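PDB 6E0S: MEM-A1, which probably hydrolyses the beta-lactam ring of antibiotics as a zinc-dependent metallo-beta-lactamase of subclass B3, found in a soil metagenome. Local coordinates for residues A[35-40]-A[48-53]; A[228-233]-A[261-266]. All blocks are in the same frame, centred on the assembly; numbering follows the deposited sequence.

Following the chain from the N terminus, 35-40 meets 48-53 first: interaction 1 closes a short hairpin loop in the seven-stranded sheet, where strand 37-39 lies between 31-34 and 48-50. Far along the chain, 228-233 meets 261-266. Interaction 2 closes a longer loop that contains helices 243-247 and 250-253, and ties the start of strand 232-235, an outer strand of the five-stranded sheet, to the start of the long C-terminal helix 263-285. The two loops follow in series, neither nesting nor crossing; the centres of interactions 1 and 2 are 19 Å apart. Strand 31-34, next to the hairpin, touches I232, so the two regions are neighbours without direct contact.

Interaction 1. Residues A[35-40]-A[48-53]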
# COMPACT_ATOMS: atom_id res chain seq x y z
N GLY A 35 -14.80 -11.78 -0.63
CA GLY A 35 -14.41 -12.89 0.24
C GLY A 35 -14.05 -12.36 1.62
O GLY A 35 -14.76 -11.51 2.19
N SER A 36 -12.90 -12.80 2.15
CA SER A 36 -12.44 -12.43 3.49
C SER A 36 -11.57 -11.17 3.49
O SER A 36 -10.92 -10.86 4.51
CB SER A 36 -11.67 -13.60 4.15
OG SER A 36 -10.35 -13.75 3.63
N THR A 37 -11.58 -10.41 2.39
CA THR A 37 -10.78 -9.20 2.23
C THR A 37 -11.65 -7.98 2.47
O THR A 37 -12.72 -7.84 1.86
CB THR A 37 -10.17 -9.13 0.83
OG1 THR A 37 -9.15 -10.13 0.71
CG2 THR A 37 -9.49 -7.76 0.57
N TYR A 38 -11.22 -7.11 3.38
CA TYR A 38 -12.04 -5.95 3.76
C TYR A 38 -11.24 -4.67 3.59
O TYR A 38 -10.04 -4.66 3.84
CB TYR A 38 -12.52 -6.06 5.21
CG TYR A 38 -13.40 -7.25 5.50
CD1 TYR A 38 -12.84 -8.52 5.67
CD2 TYR A 38 -14.77 -7.11 5.62
CE1 TYR A 38 -13.66 -9.64 5.94
CE2 TYR A 38 -15.60 -8.23 5.87
CZ TYR A 38 -15.01 -9.48 6.02
OH TYR A 38 -15.80 -10.56 6.29
N TYR A 39 -11.91 -3.57 3.23
CA TYR A 39 -11.32 -2.26 3.45
C TYR A 39 -11.53 -1.78 4.89
O TYR A 39 -12.67 -1.71 5.36
CB TYR A 39 -11.92 -1.25 2.47
CG TYR A 39 -11.20 0.09 2.43
CD1 TYR A 39 -10.14 0.31 1.52
CD2 TYR A 39 -11.58 1.13 3.27
CE1 TYR A 39 -9.49 1.56 1.46
CE2 TYR A 39 -10.94 2.37 3.21
CZ TYR A 39 -9.89 2.56 2.31
OH TYR A 39 -9.27 3.77 2.26
N VAL A 40 -10.45 -1.37 5.56
CA VAL A 40 -10.55 -0.89 6.94
C VAL A 40 -9.80 0.43 7.13
O VAL A 40 -9.55 0.88 8.27
CB VAL A 40 -10.05 -1.94 7.94
CG1 VAL A 40 -10.98 -3.14 7.99
CG2 VAL A 40 -8.60 -2.36 7.63
N VAL A 48 -6.13 -2.56 4.42
CA VAL A 48 -6.92 -3.69 3.99
C VAL A 48 -6.69 -4.85 4.94
O VAL A 48 -5.53 -5.22 5.21
CB VAL A 48 -6.58 -4.08 2.53
CG1 VAL A 48 -7.11 -5.50 2.21
CG2 VAL A 48 -7.14 -3.03 1.57
N LEU A 49 -7.78 -5.44 5.42
CA LEU A 49 -7.75 -6.60 6.30
C LEU A 49 -8.05 -7.86 5.50
O LEU A 49 -9.09 -7.95 4.84
CB LEU A 49 -8.78 -6.47 7.42
CG LEU A 49 -8.76 -7.64 8.43
CD1 LEU A 49 -7.51 -7.54 9.29
CD2 LEU A 49 -10.05 -7.54 9.30
N ILE A 50 -7.15 -8.84 5.55
CA ILE A 50 -7.35 -10.13 4.89
C ILE A 50 -7.55 -11.13 6.01
O ILE A 50 -6.59 -11.52 6.68
CB ILE A 50 -6.17 -10.53 4.00
CG1 ILE A 50 -5.77 -9.35 3.10
CG2 ILE A 50 -6.53 -11.78 3.19
CD1 ILE A 50 -4.49 -9.60 2.19
N ALA A 51 -8.78 -11.57 6.20
CA ALA A 51 -9.13 -12.30 7.42
C ALA A 51 -9.08 -13.81 7.23
O ALA A 51 -9.26 -14.31 6.12
CB ALA A 51 -10.51 -11.88 7.89
N SER A 52 -8.83 -14.54 8.33
CA SER A 52 -8.94 -15.99 8.27
C SER A 52 -9.12 -16.54 9.68
O SER A 52 -8.74 -15.88 10.67
CB SER A 52 -7.71 -16.63 7.60
OG SER A 52 -6.73 -16.93 8.58
N PRO A 53 -9.65 -17.76 9.81
CA PRO A 53 -9.76 -18.39 11.13
C PRO A 53 -8.42 -18.64 11.79
O PRO A 53 -8.37 -18.84 13.01
CB PRO A 53 -10.49 -19.71 10.84
CG PRO A 53 -11.23 -19.48 9.56
CD PRO A 53 -10.32 -18.54 8.75
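T37 lays its forked side chain alongside I50 and across V48 on the antiparallel partner strand: CG2 of T37 reaches V48 CG1 at 3.7 Å, while T37 OG1 lies 4.0 Å from I50 CG2. With CG2 anti to the backbone N (chi1 of OG1 -70°), each branch takes one neighbour. The hydroxyl is not left to apolar company, since W178 NE1 binds OG1, and the W178 side chain also packs on V48 and I50. Y38 and L49 occupy the other face. The Y38 ring leans back toward S36, bringing Y38 CE1 to 4.3 Å from A51 CB, with the carbonyl O of L49 near the ring plane at its edge. F79 meets the Y38 ring edge-to-face and also covers L49 and A51. At the far end of this face, V40 crosses L49 at a slant and rests V40 CG1 against L49 CB at 4.0 Å. Beneath the side chains, Y38 and L49 form the hydrogen-bonded pair: Y38 N to L49 O is 2.7 Å and L49 N to Y38 O is 2.9 Å. S36 then grips A51 twice, taking A51 N on S36 O at 2.8 Å and sending S36 OG to a lone pair of A51 O, in the carbonyl plane, at 2.8 Å. These bonds carry the pairing past the regular strands. T37, V48 and I50 look toward strand 174-182 of the second sheet, while L49 and A51 also touch H56 on strand 56-59. The contact is thus a beta hairpin near the N-terminal edge of one sheet, its T37 face packed into the sheet-on-sheet core of the alpha-beta/beta-alpha sandwich characteristic of metallo-beta-lactamases.

Interaction 2. Residues A[228-233]-A[261-266]; sequences LDCDIL and RQACRQ
C230 and C264 are joined by a disulfide, C230 SG to C264 SG 2.1 Å, with a chi3 of 78°. The bridge links the segment leading into strand 232-235 to the first turn of helix 263-285, and beside it the packing is dense. L233 CB lies against A263 CB at 3.8 Å, and L233 CD1 comes to 4.1 Å from C264 SG, so an apolar patch lines the sulfur bridge. From here the contact opens toward solvent, where polar groups take over. R261 reaches back along the other segment, its chain bent at chi3 (58°), and offers NH1 to two carboxylates at once. R261 NH1 lies 2.9 Å from D229 OD1, approached almost along its C-O bond, and 2.8 Å from D231 OD1, which it meets from above the carboxylate plane. Both oxygens lie close to the guanidinium plane, but each carboxylate is turned 64° from it. NH2 adds only a weak bond to D229 OD1. D231 OD2 takes a hydrogen bond from A188 N of strand 185-192, so with both oxygens held the carboxylate is probably restrained in its rotation. One water sits over a face of the guanidinium: its O accepts from C230 N at 3.0 Å and donates to R261 O at 3.1 Å, spanning the gap between the backbones. One guanidinium facing two acids probably offsets much of their mutual repulsion. The covalent bond is consistent with folding in an oxidising compartment, such as the periplasm, and fixes the strand-to-helix link for as long as the cysteines stay oxidised, whereas the salt bridges beside it can open and re-form.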
# COMPACT_ATOMS: atom_id res chain seq x y z
N LEU A 228 0.03 -6.79 -13.99
CA LEU A 228 -0.41 -7.71 -12.95
C LEU A 228 -1.76 -8.35 -13.29
O LEU A 228 -2.63 -7.73 -13.91
CB LEU A 228 -0.53 -6.99 -11.61
CG LEU A 228 0.75 -6.49 -10.96
CD1 LEU A 228 0.34 -5.70 -9.74
CD2 LEU A 228 1.61 -7.69 -10.57
N ASP A 229 -1.93 -9.61 -12.86
CA ASP A 229 -3.26 -10.22 -12.78
C ASP A 229 -4.10 -9.37 -11.83
O ASP A 229 -3.84 -9.35 -10.62
CB ASP A 229 -3.14 -11.68 -12.32
CG ASP A 229 -4.42 -12.49 -12.51
OD1 ASP A 229 -5.41 -11.97 -13.10
OD2 ASP A 229 -4.43 -13.65 -12.05
N CYS A 230 -5.08 -8.64 -12.36
CA CYS A 230 -5.69 -7.55 -11.58
C CYS A 230 -7.21 -7.54 -11.75
O CYS A 230 -7.74 -6.80 -12.58
CB CYS A 230 -5.07 -6.23 -12.01
SG CYS A 230 -5.70 -4.76 -11.21
N ASP A 231 -7.91 -8.34 -10.94
CA ASP A 231 -9.36 -8.25 -10.95
C ASP A 231 -9.86 -7.09 -10.11
O ASP A 231 -10.77 -6.36 -10.53
CB ASP A 231 -9.98 -9.54 -10.44
CG ASP A 231 -9.88 -10.67 -11.45
OD1 ASP A 231 -10.12 -10.40 -12.64
OD2 ASP A 231 -9.52 -11.79 -11.04
N ILE A 232 -9.30 -6.91 -8.91
CA ILE A 232 -9.74 -5.84 -8.01
C ILE A 232 -8.51 -5.08 -7.54
O ILE A 232 -7.62 -5.66 -6.90
CB ILE A 232 -10.51 -6.39 -6.80
CG1 ILE A 232 -11.80 -7.10 -7.27
CG2 ILE A 232 -10.80 -5.26 -5.78
CD1 ILE A 232 -12.60 -7.82 -6.14
N LEU A 233 -8.46 -3.79 -7.83
CA LEU A 233 -7.36 -2.93 -7.43
C LEU A 233 -7.75 -2.13 -6.19
O LEU A 233 -8.83 -1.55 -6.14
CB LEU A 233 -7.02 -1.96 -8.58
CG LEU A 233 -6.19 -0.74 -8.16
CD1 LEU A 233 -4.78 -1.18 -7.78
CD2 LEU A 233 -6.12 0.33 -9.28
N ARG A 261 -10.84 -5.47 -14.80
CA ARG A 261 -9.53 -6.02 -15.14
C ARG A 261 -8.63 -5.02 -15.85
O ARG A 261 -7.46 -5.34 -16.09
CB ARG A 261 -9.71 -7.30 -15.97
CG ARG A 261 -10.13 -8.50 -15.10
CD ARG A 261 -10.00 -9.86 -15.82
NE ARG A 261 -8.63 -10.13 -16.28
CZ ARG A 261 -7.65 -10.60 -15.51
NH1 ARG A 261 -7.86 -10.87 -14.22
NH2 ARG A 261 -6.46 -10.81 -16.02
N GLN A 262 -9.11 -3.82 -16.17
CA GLN A 262 -8.23 -2.77 -16.67
C GLN A 262 -7.78 -1.79 -15.58
O GLN A 262 -7.04 -0.85 -15.89
CB GLN A 262 -8.90 -1.99 -17.80
CG GLN A 262 -9.37 -2.87 -18.97
CD GLN A 262 -8.26 -3.72 -19.58
OE1 GLN A 262 -7.16 -3.24 -19.87
NE2 GLN A 262 -8.55 -5.00 -19.77
N ALA A 263 -8.17 -2.02 -14.32
CA ALA A 263 -7.88 -1.02 -13.28
C ALA A 263 -6.38 -0.81 -13.06
O ALA A 263 -5.92 0.32 -12.91
CB ALA A 263 -8.57 -1.40 -11.96
N CYS A 264 -5.59 -1.90 -12.97
CA CYS A 264 -4.15 -1.73 -12.74
C CYS A 264 -3.47 -1.08 -13.94
O CYS A 264 -2.56 -0.25 -13.78
CB CYS A 264 -3.49 -3.08 -12.43
SG CYS A 264 -3.91 -3.78 -10.83
N ARG A 265 -3.88 -1.43 -15.16
CA ARG A 265 -3.26 -0.81 -16.32
C ARG A 265 -3.60 0.68 -16.38
O ARG A 265 -2.74 1.51 -16.69
CB ARG A 265 -3.70 -1.54 -17.60
CG ARG A 265 -3.20 -0.92 -18.89
CD ARG A 265 -3.44 -1.86 -20.10
NE ARG A 265 -3.65 -3.27 -19.71
CZ ARG A 265 -2.67 -4.17 -19.56
NH1 ARG A 265 -1.40 -3.85 -19.78
NH2 ARG A 265 -2.98 -5.42 -19.19
N GLN A 266 -4.84 1.05 -16.03
CA GLN A 266 -5.19 2.47 -16.03
C GLN A 266 -4.41 3.23 -14.96
O GLN A 266 -3.98 4.38 -15.18
CB GLN A 266 -6.70 2.64 -15.82
CG GLN A 266 -7.50 2.22 -17.06
CD GLN A 266 -8.96 1.96 -16.78
OE1 GLN A 266 -9.40 2.00 -15.63
NE2 GLN A 266 -9.71 1.65 -17.82
O HOH W 1 -6.10 -7.95 -15.09